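Local coordinates for CPXV018 protein (Cowpox virus, PDB 4PDC) that probably acts as a secreted MHC class I-like decoy ligand that binds the activating receptor NKG2D and blunts natural killer cell recognition of infected cells, at residues E76-C84 / W117-K126. The protein carries 2 engineered substitutions. Residues are numbered along the deposited sequence; the frame is centred on the assembly and turned at random.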
loop_
_atom_site.group_PDB
_atom_site.type_symbol
_atom_site.label_atom_id
_atom_site.label_comp_id
_atom_site.label_asym_id
_atom_site.label_seq_id
_atom_site.Cartn_x
_atom_site.Cartn_y
_atom_site.Cartn_z
ATOM N N GLU E 76 20.667 13.782 -19.744
ATOM C CA GLU E 76 19.847 12.594 -19.539
ATOM C C GLU E 76 18.419 13.004 -19.214
ATOM O O GLU E 76 18.179 13.727 -18.246
ATOM C CB GLU E 76 20.401 11.716 -18.411
ATOM C CG GLU E 76 21.611 10.893 -18.795
ATOM C CD GLU E 76 21.835 9.712 -17.866
ATOM O OE1 GLU E 76 21.798 9.902 -16.629
ATOM O OE2 GLU E 76 22.046 8.590 -18.379
ATOM N N ASP E 77 17.484 12.541 -20.038
ATOM C CA ASP E 77 16.065 12.767 -19.817
ATOM C C ASP E 77 15.372 11.434 -19.582
ATOM O O ASP E 77 15.387 10.555 -20.440
ATOM C CB ASP E 77 15.436 13.490 -21.007
ATOM C CG ASP E 77 14.002 13.893 -20.747
ATOM O OD1 ASP E 77 13.786 14.841 -19.965
ATOM O OD2 ASP E 77 13.089 13.264 -21.323
ATOM N N LEU E 78 14.770 11.295 -18.407
ATOM C CA LEU E 78 14.101 10.062 -18.023
ATOM C C LEU E 78 12.614 10.315 -17.856
ATOM O O LEU E 78 12.218 11.256 -17.171
ATOM C CB LEU E 78 14.699 9.514 -16.727
ATOM C CG LEU E 78 16.162 9.084 -16.817
ATOM C CD1 LEU E 78 16.756 8.946 -15.434
ATOM C CD2 LEU E 78 16.269 7.769 -17.576
ATOM N N THR E 79 11.795 9.483 -18.492
ATOM C CA THR E 79 10.348 9.590 -18.348
ATOM C C THR E 79 9.750 8.262 -17.921
ATOM O O THR E 79 10.158 7.202 -18.395
ATOM C CB THR E 79 9.671 10.040 -19.654
ATOM O OG1 THR E 79 10.232 11.285 -20.087
ATOM C CG2 THR E 79 8.172 10.209 -19.462
ATOM N N TYR E 80 8.783 8.341 -17.014
ATOM C CA TYR E 80 7.983 7.192 -16.625
ATOM C C TYR E 80 6.516 7.555 -16.735
ATOM O O TYR E 80 6.049 8.487 -16.081
ATOM C CB TYR E 80 8.317 6.744 -15.206
ATOM C CG TYR E 80 7.449 5.614 -14.697
ATOM C CD1 TYR E 80 7.388 4.398 -15.370
ATOM C CD2 TYR E 80 6.711 5.752 -13.531
ATOM C CE1 TYR E 80 6.604 3.356 -14.899
ATOM C CE2 TYR E 80 5.929 4.722 -13.054
ATOM C CZ TYR E 80 5.877 3.526 -13.740
ATOM O OH TYR E 80 5.094 2.499 -13.257
ATOM N N PHE E 81 5.799 6.815 -17.572
ATOM C CA PHE E 81 4.387 7.062 -17.821
ATOM C C PHE E 81 3.593 5.919 -17.224
ATOM O O PHE E 81 3.894 4.763 -17.492
ATOM C CB PHE E 81 4.130 7.192 -19.323
ATOM C CG PHE E 81 2.681 7.334 -19.686
ATOM C CD1 PHE E 81 2.045 8.558 -19.583
ATOM C CD2 PHE E 81 1.962 6.248 -20.159
ATOM C CE1 PHE E 81 0.712 8.693 -19.929
ATOM C CE2 PHE E 81 0.629 6.377 -20.507
ATOM C CZ PHE E 81 0.004 7.599 -20.393
ATOM N N TYR E 82 2.612 6.243 -16.385
ATOM C CA TYR E 82 1.750 5.231 -15.785
ATOM C C TYR E 82 0.291 5.642 -15.910
ATOM O O TYR E 82 -0.093 6.740 -15.497
ATOM C CB TYR E 82 2.105 4.995 -14.314
ATOM C CG TYR E 82 1.234 3.934 -13.688
ATOM C CD1 TYR E 82 1.510 2.586 -13.876
ATOM C CD2 TYR E 82 0.120 4.275 -12.931
ATOM C CE1 TYR E 82 0.710 1.608 -13.320
ATOM C CE2 TYR E 82 -0.686 3.303 -12.372
ATOM C CZ TYR E 82 -0.386 1.973 -12.567
ATOM O OH TYR E 82 -1.187 0.996 -12.014
ATOM N N GLU E 83 -0.515 4.751 -16.481
ATOM C CA GLU E 83 -1.914 5.041 -16.763
ATOM C C GLU E 83 -2.802 3.881 -16.354
ATOM O O GLU E 83 -2.517 2.735 -16.694
ATOM C CB GLU E 83 -2.106 5.335 -18.253
ATOM C CG GLU E 83 -3.528 5.684 -18.649
ATOM C CD GLU E 83 -3.708 5.749 -20.152
ATOM O OE1 GLU E 83 -4.008 4.696 -20.751
ATOM O OE2 GLU E 83 -3.545 6.845 -20.731
ATOM N N CYS E 84 -3.871 4.182 -15.621
ATOM C CA CYS E 84 -4.905 3.191 -15.358
ATOM C C CYS E 84 -6.163 3.609 -16.113
ATOM O O CYS E 84 -6.413 4.798 -16.326
ATOM C CB CYS E 84 -5.169 3.028 -13.855
ATOM S SG CYS E 84 -5.907 4.431 -12.983
ATOM N N TRP E 117 16.378 3.381 -13.536
ATOM C CA TRP E 117 15.091 4.012 -13.795
ATOM C C TRP E 117 14.066 2.969 -14.233
ATOM O O TRP E 117 12.916 2.988 -13.797
ATOM C CB TRP E 117 15.253 5.094 -14.864
ATOM C CG TRP E 117 14.005 5.866 -15.174
ATOM C CD1 TRP E 117 13.144 5.648 -16.209
ATOM C CD2 TRP E 117 13.486 6.989 -14.450
ATOM N NE1 TRP E 117 12.121 6.567 -16.178
ATOM C CE2 TRP E 117 12.305 7.399 -15.106
ATOM C CE3 TRP E 117 13.904 7.688 -13.314
ATOM C CZ2 TRP E 117 11.544 8.479 -14.667
ATOM C CZ3 TRP E 117 13.144 8.759 -12.878
ATOM C CH2 TRP E 117 11.977 9.143 -13.553
ATOM N N LEU E 118 14.509 2.054 -15.087
ATOM C CA LEU E 118 13.654 1.002 -15.623
ATOM C C LEU E 118 13.226 0.012 -14.551
ATOM O O LEU E 118 12.071 -0.418 -14.520
ATOM C CB LEU E 118 14.381 0.254 -16.752
ATOM C CG LEU E 118 13.664 -0.957 -17.366
ATOM C CD1 LEU E 118 12.384 -0.543 -18.080
ATOM C CD2 LEU E 118 14.587 -1.698 -18.325
ATOM N N THR E 119 14.155 -0.355 -13.676
ATOM C CA THR E 119 13.880 -1.396 -12.700
ATOM C C THR E 119 13.289 -0.879 -11.389
ATOM O O THR E 119 12.921 -1.686 -10.537
ATOM C CB THR E 119 15.151 -2.196 -12.362
ATOM O OG1 THR E 119 16.126 -1.336 -11.758
ATOM C CG2 THR E 119 15.734 -2.820 -13.617
ATOM N N THR E 120 13.189 0.441 -11.219
ATOM C CA THR E 120 12.725 0.996 -9.938
ATOM C C THR E 120 11.558 1.976 -10.014
ATOM O O THR E 120 10.983 2.322 -8.983
ATOM C CB THR E 120 13.860 1.741 -9.196
ATOM O OG1 THR E 120 14.193 2.946 -9.898
ATOM C CG2 THR E 120 15.084 0.857 -9.050
ATOM N N SER E 121 11.213 2.444 -11.208
ATOM C CA SER E 121 10.165 3.457 -11.330
ATOM C C SER E 121 8.805 2.963 -10.825
ATOM O O SER E 121 8.167 3.623 -10.002
ATOM C CB SER E 121 10.047 3.919 -12.783
ATOM O OG SER E 121 11.071 4.849 -13.091
ATOM N N GLU E 122 8.357 1.810 -11.319
ATOM C CA GLU E 122 7.078 1.252 -10.883
ATOM C C GLU E 122 7.097 1.024 -9.374
ATOM O O GLU E 122 6.159 1.377 -8.664
ATOM C CB GLU E 122 6.775 -0.060 -11.617
ATOM C CG GLU E 122 5.403 -0.641 -11.293
ATOM C CD GLU E 122 5.101 -1.919 -12.058
ATOM O OE1 GLU E 122 5.953 -2.357 -12.859
ATOM O OE2 GLU E 122 4.007 -2.488 -11.853
ATOM N N PHE E 123 8.191 0.437 -8.901
ATOM C CA PHE E 123 8.429 0.216 -7.481
ATOM C C PHE E 123 8.271 1.507 -6.677
ATOM O O PHE E 123 7.541 1.545 -5.685
ATOM C CB PHE E 123 9.833 -0.377 -7.303
ATOM C CG PHE E 123 10.290 -0.495 -5.876
ATOM C CD1 PHE E 123 10.046 -1.649 -5.150
ATOM C CD2 PHE E 123 11.005 0.529 -5.277
ATOM C CE1 PHE E 123 10.483 -1.769 -3.846
ATOM C CE2 PHE E 123 11.442 0.417 -3.971
ATOM C CZ PHE E 123 11.184 -0.735 -3.256
ATOM N N ARG E 124 8.935 2.570 -7.121
ATOM C CA ARG E 124 8.948 3.825 -6.379
ATOM C C ARG E 124 7.583 4.519 -6.413
ATOM O O ARG E 124 7.246 5.280 -5.508
ATOM C CB ARG E 124 10.047 4.742 -6.930
ATOM C CG ARG E 124 11.442 4.398 -6.410
ATOM C CD ARG E 124 12.536 4.765 -7.400
ATOM N NE ARG E 124 12.254 6.047 -8.020
ATOM C CZ ARG E 124 12.238 6.281 -9.327
ATOM N NH1 ARG E 124 12.527 5.335 -10.214
ATOM N NH2 ARG E 124 11.954 7.499 -9.747
ATOM N N LEU E 125 6.787 4.239 -7.441
ATOM C CA LEU E 125 5.433 4.780 -7.529
ATOM C C LEU E 125 4.450 4.002 -6.656
ATOM O O LEU E 125 3.597 4.594 -5.988
ATOM C CB LEU E 125 4.940 4.771 -8.979
ATOM C CG LEU E 125 3.448 5.076 -9.176
ATOM C CD1 LEU E 125 3.089 6.442 -8.619
ATOM C CD2 LEU E 125 3.067 4.979 -10.643
ATOM N N LYS E 126 4.567 2.679 -6.661
ATOM C CA LYS E 126 3.522 1.833 -6.087
ATOM C C LYS E 126 3.697 1.539 -4.602
ATOM O O LYS E 126 2.967 0.726 -4.038
ATOM C CB LYS E 126 3.440 0.522 -6.866
ATOM C CG LYS E 126 2.858 0.704 -8.261
ATOM C CD LYS E 126 2.574 -0.624 -8.933
ATOM C CE LYS E 126 1.780 -0.436 -10.218
ATOM N NZ LYS E 126 1.376 -1.742 -10.795
HETATM O O HOH W 1 -0.496 -1.250 -12.544
#
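Leu78, Tyr80 and Tyr82, alternate residues of strand 76-84, point toward helix 117-126, whose axis passes 9.6 Å from the strand axis and runs at 46° to it. The contact illustrates how a helix settles on a β-sheet through large side chains while one polar bond fixes an indole. With CG anti to the backbone N (chi1 -177°), Trp117 stands its indole across the strand, edge toward the backbone, and CB of Leu78 makes a CH-pi contact over one face, 3.7 Å from the six-membered ring centroid. Ser121 OG covers the opposite face. In the ring plane, Trp117 NE1 donates to Thr79 O (3.0 Å), a fairly straight bond that nevertheless meets the oxygen from above its carbonyl plane.

Tyr80 has its own CH-pi partner: Ser121 CB sits over one ring face, 3.6 Å from CG, while Leu125 CD2 approaches the ring edge. Leu125 CD2 also packs 3.7 Å from Tyr82 CG, so one methyl spans both tyrosines from the helix side. Ser121 OG also bonds Trp117 O (2.7 Å), reaching it from the face opposite Ser121 N, so one carbonyl is gripped twice beside the kink, where the amides of Glu122 and Phe123 lack bonds to the preceding turn. At the outer margin, the extended Lys126 brings CE within 3.8 Å of Tyr82 OH and salt-bridges its NZ to Glu122 OE2.

From helix 117-126, Phe123 stacks on an aromatic side chain of another protein chain. Gln95 of neighbouring strand 90-99 ties the two elements together, bonding Tyr80 OH through OE1 and Glu122 OE1 through NE2. Phe62 packs on Tyr80 and Ser121, so that helix 51-64 flanks the contact. The helices laid across the antiparallel sheet resemble the MHC class I platform.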